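Local structure of PrgZ (Enterococcus faecalis, 4FAJ) at residues K278-G283 with E294-G299; L286-Q291 with K303-D308; G93-D98 with A109-V114. The protein binds a peptide pheromone as a membrane-anchored extracellular receptor, and probably takes part in peptide transport. All blocks are in the same frame, centred on the assembly; numbering follows the deposited sequence. Where two conformers were deposited one is given.

Contact 1: K278-G283 with E294-G299. With ZN (zinc ion), chain F.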
# COMPACT_ATOMS: atom_id res chain seq x y z
N LYS A 278 6.09 3.91 17.86
CA LYS A 278 5.80 2.49 17.99
C LYS A 278 5.00 2.20 19.26
O LYS A 278 4.28 1.20 19.33
CB LYS A 278 7.09 1.69 18.05
CG LYS A 278 8.08 1.90 16.88
CD LYS A 278 8.16 0.69 15.94
CE LYS A 278 9.59 0.27 15.64
NZ LYS A 278 10.06 -0.84 16.50
N GLU A 279 5.13 3.08 20.26
CA GLU A 279 4.45 2.94 21.55
C GLU A 279 3.49 4.10 21.75
O GLU A 279 3.91 5.26 21.86
CB GLU A 279 5.47 2.88 22.69
CG GLU A 279 4.85 2.98 24.11
CD GLU A 279 3.74 1.99 24.34
OE1 GLU A 279 3.94 0.79 24.04
OE2 GLU A 279 2.66 2.39 24.83
N ILE A 280 2.20 3.79 21.79
CA ILE A 280 1.13 4.80 21.77
C ILE A 280 1.14 5.72 23.00
O ILE A 280 0.86 6.92 22.90
CB ILE A 280 -0.27 4.14 21.62
CG1 ILE A 280 -0.33 3.28 20.35
CG2 ILE A 280 -1.38 5.18 21.65
CD1 ILE A 280 0.18 3.94 19.09
N ASN A 281 1.46 5.16 24.17
CA ASN A 281 1.57 5.96 25.40
C ASN A 281 2.58 7.09 25.24
O ASN A 281 2.36 8.19 25.72
CB ASN A 281 1.97 5.07 26.56
CG ASN A 281 1.96 5.81 27.87
OD1 ASN A 281 0.90 6.18 28.37
ND2 ASN A 281 3.14 6.02 28.45
N THR A 282 3.69 6.81 24.56
CA THR A 282 4.73 7.81 24.37
C THR A 282 4.27 8.91 23.40
O THR A 282 4.50 10.07 23.64
CB THR A 282 6.03 7.18 23.84
OG1 THR A 282 6.43 6.10 24.70
CG2 THR A 282 7.12 8.21 23.78
N GLY A 283 3.60 8.52 22.32
CA GLY A 283 3.08 9.49 21.36
C GLY A 283 2.11 10.47 22.01
O GLY A 283 2.17 11.67 21.78
N GLU A 294 0.63 15.44 16.15
CA GLU A 294 -0.36 14.38 16.00
C GLU A 294 0.10 13.16 16.80
O GLU A 294 1.28 13.05 17.14
CB GLU A 294 -0.58 14.01 14.53
CG GLU A 294 0.58 13.32 13.89
CD GLU A 294 0.34 12.91 12.45
OE1 GLU A 294 1.23 12.24 11.88
OE2 GLU A 294 -0.72 13.24 11.87
N ALA A 295 -0.84 12.28 17.12
CA ALA A 295 -0.57 11.06 17.86
C ALA A 295 -1.52 9.96 17.42
O ALA A 295 -2.74 10.15 17.45
CB ALA A 295 -0.71 11.30 19.37
N PRO A 296 -0.98 8.80 17.01
CA PRO A 296 -1.87 7.71 16.62
C PRO A 296 -2.52 7.08 17.85
O PRO A 296 -1.96 7.15 18.96
CB PRO A 296 -0.91 6.71 15.95
CG PRO A 296 0.38 6.94 16.65
CD PRO A 296 0.44 8.42 16.85
N LEU A 297 -3.70 6.50 17.65
CA LEU A 297 -4.49 5.91 18.74
C LEU A 297 -5.08 4.54 18.40
O LEU A 297 -5.47 4.27 17.27
CB LEU A 297 -5.64 6.86 19.11
CG LEU A 297 -5.29 8.24 19.65
CD1 LEU A 297 -6.53 9.12 19.75
CD2 LEU A 297 -4.59 8.15 21.00
N ALA A 298 -5.15 3.67 19.42
CA ALA A 298 -5.83 2.38 19.34
C ALA A 298 -6.09 1.85 20.74
O ALA A 298 -5.56 2.39 21.70
CB ALA A 298 -4.99 1.39 18.56
N GLY A 299 -6.90 0.80 20.84
CA GLY A 299 -7.20 0.13 22.12
C GLY A 299 -7.64 1.06 23.23
O GLY A 299 -8.42 1.98 23.02
ZN ZN F . 1.25 1.07 25.34
O HOH W 1 0.47 7.85 20.18

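Contact 2: L286-Q291 with K303-D308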
# COMPACT_ATOMS: atom_id res chain seq x y z
N LEU A 286 3.99 12.87 24.47
CA LEU A 286 4.65 13.88 23.64
C LEU A 286 3.63 14.89 23.08
O LEU A 286 3.84 16.11 23.15
CB LEU A 286 5.41 13.22 22.48
CG LEU A 286 6.69 12.49 22.91
CD1 LEU A 286 7.23 11.65 21.75
CD2 LEU A 286 7.76 13.44 23.43
N TYR A 287 2.53 14.38 22.56
CA TYR A 287 1.45 15.21 22.03
C TYR A 287 0.91 16.19 23.09
O TYR A 287 0.83 17.40 22.82
CB TYR A 287 0.33 14.34 21.48
CG TYR A 287 -0.83 15.11 20.89
CD1 TYR A 287 -1.88 15.55 21.69
CD2 TYR A 287 -0.86 15.40 19.52
CE1 TYR A 287 -2.96 16.25 21.13
CE2 TYR A 287 -1.92 16.10 18.97
CZ TYR A 287 -2.96 16.52 19.78
OH TYR A 287 -4.01 17.21 19.20
N ASN A 288 0.61 15.69 24.28
CA ASN A 288 0.08 16.52 25.37
C ASN A 288 1.08 17.55 25.88
O ASN A 288 0.69 18.58 26.42
CB ASN A 288 -0.40 15.66 26.55
CG ASN A 288 -1.65 14.88 26.22
OD1 ASN A 288 -2.42 15.28 25.34
ND2 ASN A 288 -1.88 13.78 26.92
N ASP A 289 2.37 17.28 25.70
CA ASP A 289 3.41 18.24 26.06
C ASP A 289 3.79 19.19 24.93
O ASP A 289 4.68 20.03 25.11
CB ASP A 289 4.66 17.51 26.56
CG ASP A 289 4.46 16.83 27.91
OD1 ASP A 289 3.46 17.11 28.61
OD2 ASP A 289 5.31 16.00 28.27
N GLY A 290 3.12 19.09 23.78
CA GLY A 290 3.39 19.96 22.62
C GLY A 290 4.65 19.57 21.84
O GLY A 290 5.20 20.39 21.09
N GLN A 291 5.11 18.34 22.02
CA GLN A 291 6.30 17.84 21.33
C GLN A 291 5.96 17.07 20.04
O GLN A 291 6.85 16.75 19.26
CB GLN A 291 7.12 16.94 22.25
CG GLN A 291 7.69 17.66 23.45
CD GLN A 291 8.52 18.86 23.04
OE1 GLN A 291 8.16 20.00 23.33
NE2 GLN A 291 9.61 18.61 22.34
N LYS A 303 -10.03 4.43 23.32
CA LYS A 303 -11.19 4.45 24.23
C LYS A 303 -11.21 5.71 25.11
O LYS A 303 -12.25 6.37 25.24
CB LYS A 303 -11.17 3.19 25.12
CG LYS A 303 -12.49 2.92 25.85
CD LYS A 303 -12.55 1.49 26.35
CE LYS A 303 -13.98 0.98 26.47
NZ LYS A 303 -14.70 1.60 27.61
N GLN A 304 -10.07 6.07 25.69
CA GLN A 304 -10.01 7.23 26.57
C GLN A 304 -10.06 8.59 25.83
O GLN A 304 -10.57 9.57 26.39
CB GLN A 304 -8.78 7.16 27.48
CG GLN A 304 -8.80 5.98 28.45
CD GLN A 304 -10.11 5.87 29.22
OE1 GLN A 304 -10.84 6.84 29.38
NE2 GLN A 304 -10.41 4.67 29.71
N TYR A 305 -9.55 8.65 24.60
CA TYR A 305 -9.51 9.93 23.85
C TYR A 305 -10.62 10.12 22.80
O TYR A 305 -10.68 11.15 22.10
CB TYR A 305 -8.13 10.12 23.21
CG TYR A 305 -7.10 10.56 24.22
CD1 TYR A 305 -6.34 9.64 24.92
CD2 TYR A 305 -6.91 11.91 24.50
CE1 TYR A 305 -5.40 10.06 25.87
CE2 TYR A 305 -5.99 12.34 25.45
CZ TYR A 305 -5.23 11.40 26.13
OH TYR A 305 -4.31 11.82 27.07
N LYS A 306 -11.51 9.12 22.72
CA LYS A 306 -12.60 9.06 21.75
C LYS A 306 -13.46 10.33 21.69
O LYS A 306 -13.90 10.75 20.62
CB LYS A 306 -13.49 7.85 22.09
CG LYS A 306 -14.26 7.27 20.93
CD LYS A 306 -14.67 5.82 21.21
CE LYS A 306 -13.62 4.82 20.70
NZ LYS A 306 -14.24 3.47 20.50
N LYS A 307 -13.69 10.94 22.85
CA LYS A 307 -14.56 12.12 22.94
C LYS A 307 -13.80 13.44 22.93
O LYS A 307 -14.39 14.49 23.15
CB LYS A 307 -15.43 12.04 24.21
CG LYS A 307 -16.68 11.18 24.06
CD LYS A 307 -16.35 9.70 24.01
CE LYS A 307 -17.56 8.85 24.39
NZ LYS A 307 -18.77 9.22 23.60
N ASP A 308 -12.49 13.40 22.68
CA ASP A 308 -11.68 14.61 22.64
C ASP A 308 -12.01 15.43 21.40
O ASP A 308 -12.29 14.87 20.34
CB ASP A 308 -10.19 14.25 22.66
CG ASP A 308 -9.31 15.44 22.96
OD1 ASP A 308 -8.85 15.56 24.10
OD2 ASP A 308 -9.04 16.25 22.05

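Contact 3: G93-D98 with A109-V114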
# COMPACT_ATOMS: atom_id res chain seq x y z
N GLY A 93 4.09 13.37 -9.65
CA GLY A 93 3.88 12.68 -10.91
C GLY A 93 3.00 13.48 -11.86
O GLY A 93 2.74 14.68 -11.65
N LEU A 94 2.55 12.82 -12.92
CA LEU A 94 1.73 13.49 -13.93
C LEU A 94 0.42 14.01 -13.34
O LEU A 94 -0.04 15.10 -13.71
CB LEU A 94 1.45 12.56 -15.09
CG LEU A 94 2.67 12.22 -15.97
CD1 LEU A 94 2.34 11.09 -16.92
CD2 LEU A 94 3.16 13.45 -16.73
N TYR A 95 -0.17 13.20 -12.45
CA TYR A 95 -1.42 13.53 -11.77
C TYR A 95 -1.27 13.34 -10.25
O TYR A 95 -0.38 12.62 -9.77
CB TYR A 95 -2.59 12.68 -12.33
CG TYR A 95 -2.72 12.87 -13.81
CD1 TYR A 95 -3.45 13.93 -14.32
CD2 TYR A 95 -2.03 12.06 -14.70
CE1 TYR A 95 -3.52 14.15 -15.67
CE2 TYR A 95 -2.09 12.28 -16.06
CZ TYR A 95 -2.84 13.32 -16.54
OH TYR A 95 -2.90 13.57 -17.88
N ARG A 96 -2.12 14.05 -9.51
CA ARG A 96 -2.16 14.06 -8.05
C ARG A 96 -3.63 13.98 -7.63
O ARG A 96 -4.47 14.70 -8.19
CB ARG A 96 -1.54 15.35 -7.52
CG ARG A 96 -1.50 15.48 -5.99
CD ARG A 96 -1.26 16.91 -5.57
NE ARG A 96 0.09 17.39 -5.90
CZ ARG A 96 1.20 17.15 -5.19
NH1 ARG A 96 1.16 16.42 -4.07
NH2 ARG A 96 2.36 17.65 -5.59
N LEU A 97 -3.94 13.13 -6.65
CA LEU A 97 -5.32 12.97 -6.19
C LEU A 97 -5.84 14.22 -5.50
O LEU A 97 -5.13 14.87 -4.73
CB LEU A 97 -5.47 11.76 -5.26
CG LEU A 97 -5.17 10.38 -5.84
CD1 LEU A 97 -5.66 9.31 -4.85
CD2 LEU A 97 -5.76 10.14 -7.25
N ASP A 98 -7.09 14.55 -5.80
CA ASP A 98 -7.78 15.64 -5.11
C ASP A 98 -8.51 15.11 -3.88
O ASP A 98 -8.43 13.93 -3.56
CB ASP A 98 -8.74 16.39 -6.06
CG ASP A 98 -9.90 15.52 -6.56
OD1 ASP A 98 -10.18 14.44 -5.98
OD2 ASP A 98 -10.55 15.94 -7.55
N ALA A 109 -0.27 18.99 -17.96
CA ALA A 109 -1.00 20.25 -18.10
C ALA A 109 -2.51 20.07 -18.20
O ALA A 109 -3.27 21.05 -18.13
CB ALA A 109 -0.49 21.03 -19.32
N GLY A 110 -2.96 18.84 -18.37
CA GLY A 110 -4.38 18.54 -18.50
C GLY A 110 -4.59 17.05 -18.40
O GLY A 110 -3.64 16.28 -18.34
N GLN A 111 -5.85 16.63 -18.38
CA GLN A 111 -6.21 15.21 -18.46
C GLN A 111 -5.72 14.62 -19.79
O GLN A 111 -5.50 15.36 -20.76
CB GLN A 111 -7.73 15.05 -18.36
CG GLN A 111 -8.33 15.42 -17.01
CD GLN A 111 -7.91 14.48 -15.89
OE1 GLN A 111 -7.48 13.36 -16.14
NE2 GLN A 111 -8.04 14.94 -14.66
N PRO A 112 -5.56 13.29 -19.86
CA PRO A 112 -5.11 12.73 -21.13
C PRO A 112 -6.13 12.91 -22.25
O PRO A 112 -7.34 12.92 -22.01
CB PRO A 112 -4.93 11.23 -20.80
CG PRO A 112 -4.79 11.17 -19.34
CD PRO A 112 -5.69 12.25 -18.83
N LYS A 113 -5.61 13.08 -23.46
CA LYS A 113 -6.42 13.04 -24.67
C LYS A 113 -6.39 11.59 -25.13
O LYS A 113 -5.33 11.05 -25.44
CB LYS A 113 -5.84 13.97 -25.74
CG LYS A 113 -6.58 14.00 -27.07
CD LYS A 113 -8.10 14.04 -26.93
CE LYS A 113 -8.58 15.28 -26.17
NZ LYS A 113 -8.37 16.52 -26.93
N VAL A 114 -7.56 10.96 -25.13
CA VAL A 114 -7.65 9.54 -25.42
C VAL A 114 -8.17 9.33 -26.84
O VAL A 114 -9.16 9.94 -27.25
CB VAL A 114 -8.57 8.80 -24.42
CG1 VAL A 114 -8.55 7.32 -24.70
CG2 VAL A 114 -8.13 9.08 -22.99

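Contact 1: K278-G283 with E294-G299
Pro-296 O, on strand 294-297, accepts a hydrogen bond from a water 2.8 Å away, and the same water gives its other hydrogen to Ile-280 O at 2.9 Å. The water donates to both, and so joins two backbone acceptors, one in the first turn of helix 280-288 and one on the strand, that could not bond directly. The rest of the contact is apolar and centres on Ile-280. Its CG2 branch, set anti to the backbone N, rests against Pro-296 O at 3.4 Å. The other branch runs past the proline ring at a slant and brings CD1 to 3.9 Å from Pro-296 CG. Leu-297 adds a looser touch, CD2 lying 4.4 Å from Ile-280 CG2. One turn further along the helix, near Gly-283, the backbones come close, and Ala-295 CB packs 3.8 Å from Gly-283 O. At the helix start Glu-279 is the N-cap. Its CG stands anti to the backbone N (chi1 170°), and a bend at chi2 turns the carboxylate back toward the first turn. There OE2 binds zinc at 2.0 Å and also accepts from Asn-281 N, whose hydrogen comes to the anti side, 29° out of the carboxylate plane. The metal and the cap thus hold one oxygen together, and the positive helix end would probably favour the charged carboxylate. Tyr-301 and Glu-421 complete the zinc site, and Glu-421 also accepts from Ile-280 N through its second oxygen. Ile-280, Pro-296 and Ala-298 pack on apolar side chains of the bound peptide. The arrangement is a helix N-cap doubling as a metal ligand, beside an apolar patch of the peptide-binding site of this family 5 solute-binding protein.

Contact 2: L286-Q291 with K303-D308
Asn-288 and Tyr-305 carry the whole of this small surface contact, reaching for each other from helices 280-288 and 299-305. Asn-288 ND2 donates to Tyr-305 OH over 3.1 Å, and at 160° the bond is close to straight. The phenol oxygen lies in the plane of the amide, so one of the two N-H bonds of ND2 points at it. The tyrosine ring is turned 36° from that plane, and the amide nitrogen meets it obliquely by way of the hydroxyl, 4.2 Å separating ND2 from CZ. With its CG beside the backbone N (chi1 -70°), Asn-288 sends the amide out toward helix 299-305. The other end of the amide stays at home: OD1 lies in the plane of the Tyr-287 ring, at its edge, 3.7 Å from Tyr-287 CD1. After Asn-288 a Schellman motif closes the helix, with Gln-291 N bonded to Leu-286 O at 2.8 Å, Gly-290 N bonded to Tyr-287 O at 3.0 Å, and Gly-290 at positive phi. A type I turn runs from Tyr-305 to Asp-308, held by Asp-308 N to Tyr-305 O at 2.9 Å. Strand 294-297 connects the two helices along the chain and packs on both: Tyr-287 touches its Ala-295 and Tyr-305 its Leu-297. Both tyrosines also lie on Leu-538 of strand 528-539, so the bond links two helices packed on the same pair of strands.

Contact 3: G93-D98 with A109-V114
Tyr-95 points its CB toward segment 109-114, and with CG beside the backbone N (chi1 -56°) the ring extends straight to the loop 109-112. The close touches begin at CE1, which lies 3.4 Å from Gly-110 O and 4.0 Å from Gln-111 CA. The glutamine side chain bends at chi2 and brings its OE1 within 4.1 Å of Tyr-95 CE1, while its NE2 bonds to Pro-103 O. Next along the ring, CZ packs 3.8 Å from Pro-112 CD, an approach oblique to the ring. At the tip, Tyr-95 OH donates to Gly-110 O at 2.8 Å, lying in the carbonyl plane on a lone pair, with a C=O...donor angle of 144°. Tyr-95 OH also lies close to the proline ring, 3.2 Å from Pro-112 CD and 3.4 Å from its CG. The bond thus fixes the tip of a buried tyrosine to a loop carbonyl, while Pro-112 packs against the hydroxyl end of the ring. Strand 95-97 pairs antiparallel with 103-105, and Tyr-95 reaches from it across to the approach to 113-115, an outermost strand of a four-stranded antiparallel sheet. Ile-123 of the adjoining strand 120-124 touches both Tyr-95 and Pro-112, so Tyr-95 of the hairpin packs on strand 120-124, next to the edge strand 113-115.

How the contacts relate
Contacts 1 and 2 form one patch, their centres 9 Å apart, and their segments alternate along the chain: both use helix 280-288, while strand 294-297 is followed by helix 299-305. The two touch through the strand, where Tyr-287 also packs on Glu-294. Contact 1 is buried, beside zinc and bound peptide; contact 2 joins the helices at the surface. Contact 3 comes earlier in the chain, closing before the others open, and lies about 37 Å from contact 1 and 39 Å from contact 2, centre to centre. Contacts 1 and 2 thus belong to the zinc and peptide side of the fold, whereas contact 3 joins a hairpin to a separate sheet, away from the annotated metal sites.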